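Side-chain contacts in hypothetical protein, GDSL-like Lipase/Acylhydrolase family protein (Bacteroides uniformis, PDB 4M8K), which is uncharacterised but is probably a GDSL-type hydrolase that cleaves ester bonds in a substrate not yet known: residues H70-Q75 / Q217-V222; D113-F118 / Q159-A164; V23-D28 / T63-F68. All blocks are in the same frame, centred on the assembly; numbering follows the deposited sequence. Where two conformers were deposited one is given.

Overall arrangement
All three contacts belong to one alpha/beta domain built on a parallel sheet. Along the chain, contact 3 comes first, pairing strand 22-27 with helix 64-71. Contact 1 follows, joining the end of that helix to helix 208-222 far along the sequence, and contact 2 falls between the two segments of contact 1. Contacts 1 and 3 share helix 64-71, and their centres are about 10 Å apart. The centre of contact 2, on neighbouring strand 114-118, is about 14 Å from that of contact 3 and 15 Å from that of contact 1. Phe74, after helix 64-71, packs on Val23 and Ile114 of the two strands, while Phe68 on Val218 ties the two helices together.

Contact 1 of 3, residues H70-Q75 / Q217-V222; sequences HEHGFQ and QVWESV
His72 and Trp219 form a face-to-face aromatic stack that joins the end of helix 64-71 to the C-terminal helix 208-222, two helices that lie side by side against the parallel sheet of this alpha/beta fold. The imidazole lies nearly flat on the indole: its centroid is 3.6 Å from that of the five-membered ring, and the planes differ by only 9°. ND1 of His72 sits 3.4 Å from CE2 of Trp219, while NE2 of the same imidazole lies over CG, the atom on the far side of CD2 from CE2. The six-membered ring of the indole serves as well, because CB of His72 stands over its face, 4.1 Å from the centroid, in a CH-pi contact. Trp219 can offer this broad surface because its CG is anti to the backbone N (chi1 179°), which carries the indole out from the helix toward His72. On the opposite face of the imidazole, CB of Glu71 lies 3.7 Å above the plane, so the ring is sandwiched and its tilt is limited from both sides. His72 is the first residue to leave the helix, and Gly73, with its positive phi of 81°, turns the chain so that Phe74 can come back against the core, where it meets Phe68. A leucine in place of Trp219 would probably leave the imidazole held on one face only, by Glu71, and freer to turn, and open a gap beside Phe74. A large, flat, partly polar indole thus suits a site that is only partly exposed. Phe74 completes the cluster obliquely: its CE2 approaches CZ3 of Trp219 at 4.1 Å, while the carbonyl O of His72 stands over the centre of the phenyl ring.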
loop_
_atom_site.group_PDB
_atom_site.type_symbol
_atom_site.label_atom_id
_atom_site.label_comp_id
_atom_site.label_asym_id
_atom_site.label_seq_id
_atom_site.Cartn_x
_atom_site.Cartn_y
_atom_site.Cartn_z
ATOM N N HIS A 70 6.953 14.471 -5.100
ATOM C CA HIS A 70 7.762 15.598 -5.555
ATOM C C HIS A 70 7.081 16.415 -6.641
ATOM O O HIS A 70 7.330 17.594 -6.760
ATOM C CB HIS A 70 9.149 15.097 -5.939
ATOM C CG HIS A 70 9.932 14.630 -4.742
ATOM N ND1 HIS A 70 10.964 15.358 -4.198
ATOM C CD2 HIS A 70 9.781 13.543 -3.940
ATOM C CE1 HIS A 70 11.440 14.730 -3.136
ATOM N NE2 HIS A 70 10.741 13.624 -2.958
ATOM N N GLU A 71 6.132 15.824 -7.350
ATOM C CA GLU A 71 5.438 16.536 -8.396
ATOM C C GLU A 71 4.335 17.408 -7.848
ATOM O O GLU A 71 3.954 18.342 -8.503
ATOM C CB GLU A 71 4.820 15.581 -9.429
ATOM C CG GLU A 71 5.844 15.003 -10.393
ATOM C CD GLU A 71 5.463 13.644 -10.954
ATOM O OE1 GLU A 71 4.284 13.199 -10.825
ATOM O OE2 GLU A 71 6.384 12.988 -11.478
ATOM N N HIS A 72 3.820 17.123 -6.659
ATOM C CA HIS A 72 2.538 17.724 -6.251
ATOM C C HIS A 72 2.578 18.480 -4.904
ATOM O O HIS A 72 1.543 18.701 -4.294
ATOM C CB HIS A 72 1.469 16.626 -6.218
ATOM C CG HIS A 72 1.270 15.963 -7.546
ATOM N ND1 HIS A 72 0.859 16.660 -8.657
ATOM C CD2 HIS A 72 1.432 14.685 -7.950
ATOM C CE1 HIS A 72 0.791 15.852 -9.693
ATOM N NE2 HIS A 72 1.139 14.648 -9.298
ATOM N N GLY A 73 3.761 18.841 -4.443
ATOM C CA GLY A 73 3.885 19.751 -3.284
ATOM C C GLY A 73 3.709 19.072 -1.938
ATOM O O GLY A 73 3.281 19.697 -0.958
ATOM N N PHE A 74 4.016 17.778 -1.888
ATOM C CA PHE A 74 3.844 17.042 -0.650
ATOM C C PHE A 74 5.192 16.848 -0.016
ATOM O O PHE A 74 6.208 17.111 -0.598
ATOM C CB PHE A 74 3.202 15.681 -0.930
ATOM C CG PHE A 74 1.763 15.773 -1.375
ATOM C CD1 PHE A 74 0.841 16.506 -0.659
ATOM C CD2 PHE A 74 1.338 15.136 -2.546
ATOM C CE1 PHE A 74 -0.476 16.621 -1.080
ATOM C CE2 PHE A 74 0.002 15.229 -2.961
ATOM C CZ PHE A 74 -0.912 15.958 -2.221
ATOM N N GLN A 75 5.162 16.245 1.146
ATOM C CA GLN A 75 6.341 15.851 1.845
ATOM C C GLN A 75 6.202 14.367 2.223
ATOM O O GLN A 75 5.132 13.960 2.697
ATOM C CB GLN A 75 6.339 16.774 3.018
ATOM C CG GLN A 75 7.384 16.640 4.050
ATOM C CD GLN A 75 7.089 17.682 5.156
ATOM O OE1 GLN A 75 7.102 17.348 6.323
ATOM N NE2 GLN A 75 6.809 18.953 4.766
ATOM N N GLN A 217 -2.432 7.947 -12.011
ATOM C CA GLN A 217 -3.742 7.485 -11.602
ATOM C C GLN A 217 -4.064 7.800 -10.136
ATOM O O GLN A 217 -5.210 8.097 -9.817
ATOM C CB GLN A 217 -3.898 5.976 -11.881
ATOM C CG GLN A 217 -4.133 5.714 -13.350
ATOM C CD GLN A 217 -4.097 4.247 -13.709
ATOM O OE1 GLN A 217 -4.651 3.392 -13.003
ATOM N NE2 GLN A 217 -3.445 3.943 -14.836
ATOM N N VAL A 218 -3.076 7.699 -9.242
ATOM C CA VAL A 218 -3.274 8.133 -7.846
ATOM C C VAL A 218 -3.640 9.638 -7.827
ATOM O O VAL A 218 -4.603 10.051 -7.158
ATOM C CB VAL A 218 -2.048 7.789 -6.961
ATOM C CG1 VAL A 218 -2.166 8.417 -5.584
ATOM C CG2 VAL A 218 -1.897 6.272 -6.823
ATOM N N TRP A 219 -2.931 10.445 -8.609
ATOM C CA TRP A 219 -3.170 11.894 -8.624
ATOM C C TRP A 219 -4.555 12.221 -9.182
ATOM O O TRP A 219 -5.243 13.055 -8.614
ATOM C CB TRP A 219 -2.055 12.647 -9.386
ATOM C CG TRP A 219 -2.249 14.158 -9.476
ATOM C CD1 TRP A 219 -2.442 14.895 -10.616
ATOM C CD2 TRP A 219 -2.319 15.086 -8.391
ATOM N NE1 TRP A 219 -2.616 16.209 -10.304
ATOM C CE2 TRP A 219 -2.526 16.366 -8.951
ATOM C CE3 TRP A 219 -2.206 14.967 -7.006
ATOM C CZ2 TRP A 219 -2.617 17.506 -8.178
ATOM C CZ3 TRP A 219 -2.309 16.101 -6.239
ATOM C CH2 TRP A 219 -2.518 17.355 -6.823
ATOM N N GLU A 220 -5.016 11.494 -10.200
ATOM C CA GLU A 220 -6.402 11.636 -10.661
ATOM C C GLU A 220 -7.407 11.561 -9.512
ATOM O O GLU A 220 -8.372 12.307 -9.497
ATOM C CB GLU A 220 -6.764 10.565 -11.712
ATOM C CG GLU A 220 -6.182 10.746 -13.118
ATOM C CD GLU A 220 -6.357 9.489 -14.000
ATOM O OE1 GLU A 220 -7.339 8.757 -13.772
ATOM O OE2 GLU A 220 -5.512 9.203 -14.903
ATOM N N SER A 221 -7.212 10.652 -8.556
ATOM C CA SER A 221 -8.191 10.465 -7.481
ATOM C C SER A 221 -7.952 11.433 -6.322
ATOM O O SER A 221 -8.888 11.956 -5.739
ATOM C CB SER A 221 -8.145 9.015 -7.017
ATOM O OG SER A 221 -8.465 8.196 -8.120
ATOM N N VAL A 222 -6.697 11.687 -5.997
ATOM C CA VAL A 222 -6.391 12.510 -4.832
ATOM C C VAL A 222 -6.641 14.018 -5.096
ATOM O O VAL A 222 -7.069 14.727 -4.192
ATOM C CB VAL A 222 -4.950 12.238 -4.347
ATOM C CG1 VAL A 222 -4.512 13.170 -3.227
ATOM C CG2 VAL A 222 -4.809 10.794 -3.836
#

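Contact 2 of 3, residues D113-F118 / Q159-A164; sequences DIILVF and QLYPAA
In the beta-alpha-beta crossover that leads from strand 114-118 through helix 146-160 to the adjacent parallel strand 165-170, this contact sets the turn after the helix against the start of strand 114-118. Ile115, pointing from the strand toward that turn, meets Tyr161 and Ala164 with the end of its side chain. Its CD1 methyl lies 3.6 Å from CD2 of Tyr161 and almost as near to CG, touching the ring obliquely close to its root; the two side chains cross at about a right angle. CG1 of Ile115 is anti to the carbonyl carbon (chi1 -61°), and the extended chi2 then carries CD1 out to the tyrosine. The same methyl comes within 4.2 Å of CB of Ala164, a residue small enough to let the chain pass close to the strand. On the ring's own segment, CB of Leu160 covers one face near the rim, while the hydroxyl of Tyr161 is bonded to the carbonyl of Ile106, so the ring is backed on one face and tied at its hydroxyl. Tyr161 leaves the helix and opens a type I turn, closed by the bond of 3.1 Å from Ala164 N to Tyr161 O. Pro162, with its phi held by its own ring, fits the first corner of that turn. The chain then runs beside Asp113, whose O accepts a CA-H contact from Ala164 CA at 3.3 Å and a hydrogen bond from a water at 2.8 Å; that water also reaches Ala163 O, weakly. Beyond this point Asp113 and Ile115 both bond to the backbone of Arg165. The chemistry therefore divides in two: apolar side chains anchor the turn, and backbone polar groups with one water carry the chain into its place beside the strand.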
loop_
_atom_site.group_PDB
_atom_site.type_symbol
_atom_site.label_atom_id
_atom_site.label_comp_id
_atom_site.label_asym_id
_atom_site.label_seq_id
_atom_site.Cartn_x
_atom_site.Cartn_y
_atom_site.Cartn_z
ATOM N N ASP A 113 -0.815 13.448 7.104
ATOM C CA ASP A 113 -2.114 14.045 6.711
ATOM C C ASP A 113 -2.815 13.161 5.682
ATOM O O ASP A 113 -4.061 13.150 5.578
ATOM C CB ASP A 113 -1.861 15.411 6.080
ATOM C CG ASP A 113 -1.119 16.309 6.981
ATOM O OD1 ASP A 113 -1.703 16.611 8.001
ATOM O OD2 ASP A 113 0.031 16.744 6.696
ATOM N N ILE A 114 -1.989 12.459 4.890
ATOM C CA ILE A 114 -2.462 11.570 3.832
ATOM C C ILE A 114 -1.808 10.224 4.041
ATOM O O ILE A 114 -0.559 10.118 4.176
ATOM C CB ILE A 114 -2.168 12.141 2.416
ATOM C CG1 ILE A 114 -2.965 13.432 2.172
ATOM C CG2 ILE A 114 -2.541 11.134 1.329
ATOM C CD1 ILE A 114 -2.439 14.242 0.994
ATOM N N ILE A 115 -2.625 9.165 4.036
ATOM C CA ILE A 115 -2.109 7.788 4.079
ATOM C C ILE A 115 -2.537 7.056 2.787
ATOM O O ILE A 115 -3.722 6.999 2.435
ATOM C CB ILE A 115 -2.589 7.018 5.309
ATOM C CG1 ILE A 115 -2.100 7.722 6.577
ATOM C CG2 ILE A 115 -2.090 5.578 5.263
ATOM C CD1 ILE A 115 -2.650 7.172 7.847
ATOM N N LEU A 116 -1.546 6.519 2.091
ATOM C CA LEU A 116 -1.757 5.720 0.913
ATOM C C LEU A 116 -1.450 4.235 1.218
ATOM O O LEU A 116 -0.307 3.857 1.456
ATOM C CB LEU A 116 -0.911 6.256 -0.239
ATOM C CG LEU A 116 -1.017 7.765 -0.484
ATOM C CD1 LEU A 116 -0.014 8.145 -1.557
ATOM C CD2 LEU A 116 -2.411 8.231 -0.874
ATOM N N VAL A 117 -2.509 3.429 1.195
ATOM C CA VAL A 117 -2.451 1.989 1.454
ATOM C C VAL A 117 -2.401 1.303 0.107
ATOM O O VAL A 117 -3.295 1.517 -0.725
ATOM C CB VAL A 117 -3.684 1.484 2.251
ATOM C CG1 VAL A 117 -3.518 0.017 2.602
ATOM C CG2 VAL A 117 -3.869 2.293 3.514
ATOM N N PHE A 118 -1.339 0.512 -0.124
ATOM C CA PHE A 118 -1.101 -0.144 -1.421
ATOM C C PHE A 118 -0.692 -1.598 -1.176
ATOM O O PHE A 118 0.475 -1.991 -1.251
ATOM C CB PHE A 118 -0.041 0.642 -2.184
ATOM C CG PHE A 118 0.116 0.298 -3.622
ATOM C CD1 PHE A 118 -0.529 -0.801 -4.215
ATOM C CD2 PHE A 118 0.902 1.101 -4.407
ATOM C CE1 PHE A 118 -0.386 -1.039 -5.525
ATOM C CE2 PHE A 118 1.046 0.872 -5.752
ATOM C CZ PHE A 118 0.421 -0.213 -6.320
ATOM N N GLN A 159 -9.316 4.812 13.181
ATOM C CA GLN A 159 -9.273 5.139 14.608
ATOM C C GLN A 159 -7.940 5.786 15.008
ATOM O O GLN A 159 -7.923 6.798 15.733
ATOM C CB GLN A 159 -9.577 3.888 15.440
ATOM C CG GLN A 159 -9.466 4.148 16.919
ATOM C CD GLN A 159 -10.109 3.060 17.755
ATOM O OE1 GLN A 159 -9.417 2.251 18.380
ATOM N NE2 GLN A 159 -11.432 3.010 17.729
ATOM N N LEU A 160 -6.814 5.218 14.548
ATOM C CA LEU A 160 -5.498 5.780 14.865
ATOM C C LEU A 160 -5.252 7.172 14.237
ATOM O O LEU A 160 -4.549 8.007 14.847
ATOM C CB LEU A 160 -4.378 4.829 14.452
ATOM C CG LEU A 160 -4.369 3.506 15.239
ATOM C CD1 LEU A 160 -3.348 2.583 14.652
ATOM C CD2 LEU A 160 -4.065 3.747 16.700
ATOM N N TYR A 161 -5.740 7.395 13.012
ATOM C CA TYR A 161 -5.474 8.660 12.277
ATOM C C TYR A 161 -6.771 9.353 11.859
ATOM O O TYR A 161 -7.110 9.396 10.664
ATOM C CB TYR A 161 -4.587 8.349 11.063
ATOM C CG TYR A 161 -3.371 7.533 11.447
ATOM C CD1 TYR A 161 -2.328 8.118 12.112
ATOM C CD2 TYR A 161 -3.313 6.171 11.210
ATOM C CE1 TYR A 161 -1.234 7.388 12.491
ATOM C CE2 TYR A 161 -2.223 5.399 11.599
ATOM C CZ TYR A 161 -1.182 6.011 12.237
ATOM O OH TYR A 161 -0.095 5.292 12.661
ATOM N N PRO A 162 -7.556 9.848 12.855
ATOM C CA PRO A 162 -8.903 10.320 12.542
ATOM C C PRO A 162 -8.950 11.609 11.744
ATOM O O PRO A 162 -10.015 11.949 11.202
ATOM C CB PRO A 162 -9.556 10.536 13.940
ATOM C CG PRO A 162 -8.409 10.741 14.858
ATOM C CD PRO A 162 -7.287 9.882 14.301
ATOM N N ALA A 163 -7.832 12.332 11.724
ATOM C CA ALA A 163 -7.718 13.521 10.938
ATOM C C ALA A 163 -7.067 13.282 9.588
ATOM O O ALA A 163 -7.024 14.202 8.822
ATOM C CB ALA A 163 -6.925 14.583 11.710
ATOM N N ALA A 164 -6.591 12.070 9.265
ATOM C CA ALA A 164 -5.876 11.864 8.011
ATOM C C ALA A 164 -6.854 11.526 6.902
ATOM O O ALA A 164 -7.929 11.039 7.169
ATOM C CB ALA A 164 -4.851 10.752 8.150
HETATM O O HOH W 1 -5.703 15.354 5.967
#

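Contact 3 of 3, residues V23-D28 / T63-F68; sequences VSILGD and TWWYRF
The hydroxyl oxygen OG1 of Thr63 has two hydrogen-bond partners: it bonds to the carbonyl of Val60 and accepts from the backbone N of Tyr66, a weak N-cap bond of 3.4 Å that starts helix 64-71. It also stands 3.2 Å above the indole plane of Trp65, near the rim. A threonine suits the place, since its short side chain brings OG1 within reach of the N-H of Tyr66 in the first turn. The helix so begun runs antiparallel to strand 23-27, with the short axes 10.7 Å apart at an angle of 168°, as a helix covering one face of the sheet. The strand leads toward Gly27 and Asp28, which match the Gly-Asp opening the family's GDS motif.

Ile25 carries most of the packing between them. Its CD1 methyl presses 3.5 Å from CB of Trp65 and then lies against CG, approaching the indole obliquely. Trp65 has CG between the backbone N and the carbonyl carbon (chi1 50°), a crowded position that swings the ring aside and bares CB to the isoleucine. The other branch of Ile25, CG2, reaches CZ2 of Trp64 at 4.3 Å. Over the centre of that second indole sits CB of Trp65, so neighbouring tryptophans brace each other. Farther along, CG2 of Val23 meets the edge of the Phe68 ring at CE2.

Branched strand residues thus meet broad helix aromatics through apolar atoms, joining strand and helix by shape and exclusion of water, while the buried polar Trp64 NE1 is satisfied by Ser31 OG.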
loop_
_atom_site.group_PDB
_atom_site.type_symbol
_atom_site.label_atom_id
_atom_site.label_comp_id
_atom_site.label_asym_id
_atom_site.label_seq_id
_atom_site.Cartn_x
_atom_site.Cartn_y
_atom_site.Cartn_z
ATOM N N VAL A 23 2.630 12.865 3.517
ATOM C CA VAL A 23 2.186 11.591 2.924
ATOM C C VAL A 23 2.993 10.442 3.517
ATOM O O VAL A 23 4.246 10.418 3.483
ATOM C CB VAL A 23 2.315 11.604 1.366
ATOM C CG1 VAL A 23 1.933 10.274 0.782
ATOM C CG2 VAL A 23 1.442 12.685 0.732
ATOM N N SER A 24 2.269 9.474 4.037
ATOM C CA SER A 24 2.843 8.210 4.404
ATOM C C SER A 24 2.260 7.083 3.539
ATOM O O SER A 24 1.118 7.168 3.055
ATOM C CB SER A 24 2.597 7.956 5.885
ATOM O OG SER A 24 3.443 8.703 6.750
ATOM N N ILE A 25 3.057 6.031 3.351
ATOM C CA ILE A 25 2.701 4.854 2.536
ATOM C C ILE A 25 2.800 3.609 3.416
ATOM O O ILE A 25 3.772 3.473 4.155
ATOM C CB ILE A 25 3.656 4.739 1.340
ATOM C CG1 ILE A 25 3.547 6.005 0.461
ATOM C CG2 ILE A 25 3.349 3.514 0.475
ATOM C CD1 ILE A 25 4.890 6.509 0.016
ATOM N N LEU A 26 1.782 2.732 3.329
ATOM C CA LEU A 26 1.791 1.384 3.906
ATOM C C LEU A 26 1.700 0.442 2.713
ATOM O O LEU A 26 0.644 0.342 2.073
ATOM C CB LEU A 26 0.634 1.206 4.860
ATOM C CG LEU A 26 0.577 -0.091 5.626
ATOM C CD1 LEU A 26 1.760 -0.202 6.539
ATOM C CD2 LEU A 26 -0.713 -0.224 6.430
ATOM N N GLY A 27 2.838 -0.152 2.339
ATOM C CA GLY A 27 2.960 -0.873 1.066
ATOM C C GLY A 27 3.723 -2.160 1.113
ATOM O O GLY A 27 4.211 -2.639 2.181
ATOM N N ASP A 28 3.825 -2.723 -0.078
ATOM C CA ASP A 28 4.575 -3.926 -0.351
ATOM C C ASP A 28 5.740 -3.595 -1.339
ATOM O O ASP A 28 6.151 -2.441 -1.419
ATOM C CB ASP A 28 3.638 -5.029 -0.848
ATOM C CG ASP A 28 2.905 -4.655 -2.138
ATOM O OD1 ASP A 28 3.405 -3.831 -2.948
ATOM O OD2 ASP A 28 1.791 -5.178 -2.328
ATOM N N THR A 63 10.246 5.847 -8.953
ATOM C CA THR A 63 9.159 5.170 -8.207
ATOM C C THR A 63 7.867 6.007 -8.249
ATOM O O THR A 63 7.949 7.245 -8.282
ATOM C CB THR A 63 9.530 4.859 -6.724
ATOM O OG1 THR A 63 9.705 6.073 -5.986
ATOM C CG2 THR A 63 10.817 4.021 -6.666
ATOM N N TRP A 64 6.705 5.354 -8.150
ATOM C CA TRP A 64 5.421 6.032 -8.269
ATOM C C TRP A 64 5.280 7.070 -7.175
ATOM O O TRP A 64 4.738 8.139 -7.405
ATOM C CB TRP A 64 4.221 5.057 -8.247
ATOM C CG TRP A 64 3.903 4.422 -6.890
ATOM C CD1 TRP A 64 4.353 3.253 -6.425
ATOM C CD2 TRP A 64 3.071 4.972 -5.882
ATOM N NE1 TRP A 64 3.851 2.994 -5.162
ATOM C CE2 TRP A 64 3.084 4.070 -4.790
ATOM C CE3 TRP A 64 2.352 6.181 -5.766
ATOM C CZ2 TRP A 64 2.378 4.318 -3.597
ATOM C CZ3 TRP A 64 1.648 6.415 -4.613
ATOM C CH2 TRP A 64 1.694 5.496 -3.506
ATOM N N TRP A 65 5.745 6.733 -5.962
ATOM C CA TRP A 65 5.461 7.541 -4.759
ATOM C C TRP A 65 6.377 8.764 -4.652
ATOM O O TRP A 65 5.956 9.812 -4.150
ATOM C CB TRP A 65 5.478 6.679 -3.446
ATOM C CG TRP A 65 6.667 5.848 -3.322
ATOM C CD1 TRP A 65 6.830 4.618 -3.837
ATOM C CD2 TRP A 65 7.915 6.242 -2.794
ATOM N NE1 TRP A 65 8.133 4.201 -3.657
ATOM C CE2 TRP A 65 8.807 5.180 -2.992
ATOM C CE3 TRP A 65 8.373 7.395 -2.144
ATOM C CZ2 TRP A 65 10.142 5.221 -2.555
ATOM C CZ3 TRP A 65 9.712 7.431 -1.690
ATOM C CH2 TRP A 65 10.556 6.339 -1.891
ATOM N N TYR A 66 7.641 8.593 -5.050
ATOM C CA TYR A 66 8.613 9.661 -5.083
ATOM C C TYR A 66 8.148 10.698 -6.094
ATOM O O TYR A 66 8.151 11.907 -5.817
ATOM C CB TYR A 66 9.992 9.139 -5.442
ATOM C CG TYR A 66 11.038 10.204 -5.364
ATOM C CD1 TYR A 66 11.155 11.154 -6.364
ATOM C CD2 TYR A 66 11.906 10.280 -4.272
ATOM C CE1 TYR A 66 12.101 12.135 -6.286
ATOM C CE2 TYR A 66 12.866 11.264 -4.189
ATOM C CZ TYR A 66 12.944 12.187 -5.199
ATOM O OH TYR A 66 13.851 13.190 -5.129
ATOM N N ARG A 67 7.693 10.208 -7.244
ATOM C CA ARG A 67 7.125 11.037 -8.287
ATOM C C ARG A 67 5.922 11.746 -7.778
ATOM O O ARG A 67 5.808 12.970 -7.901
ATOM C CB ARG A 67 6.759 10.207 -9.520
ATOM C CG ARG A 67 7.957 9.801 -10.368
ATOM C CD ARG A 67 7.497 9.009 -11.595
ATOM N NE ARG A 67 6.525 9.733 -12.435
ATOM C CZ ARG A 67 6.859 10.513 -13.467
ATOM N NH1 ARG A 67 8.122 10.712 -13.794
ATOM N NH2 ARG A 67 5.930 11.094 -14.165
ATOM N N PHE A 68 5.011 10.992 -7.184
ATOM C CA PHE A 68 3.761 11.589 -6.671
ATOM C C PHE A 68 4.058 12.696 -5.657
ATOM O O PHE A 68 3.485 13.794 -5.705
ATOM C CB PHE A 68 2.869 10.526 -6.080
ATOM C CG PHE A 68 1.612 11.038 -5.456
ATOM C CD1 PHE A 68 0.476 11.221 -6.207
ATOM C CD2 PHE A 68 1.562 11.275 -4.111
ATOM C CE1 PHE A 68 -0.715 11.611 -5.631
ATOM C CE2 PHE A 68 0.370 11.720 -3.525
ATOM C CZ PHE A 68 -0.763 11.887 -4.285
#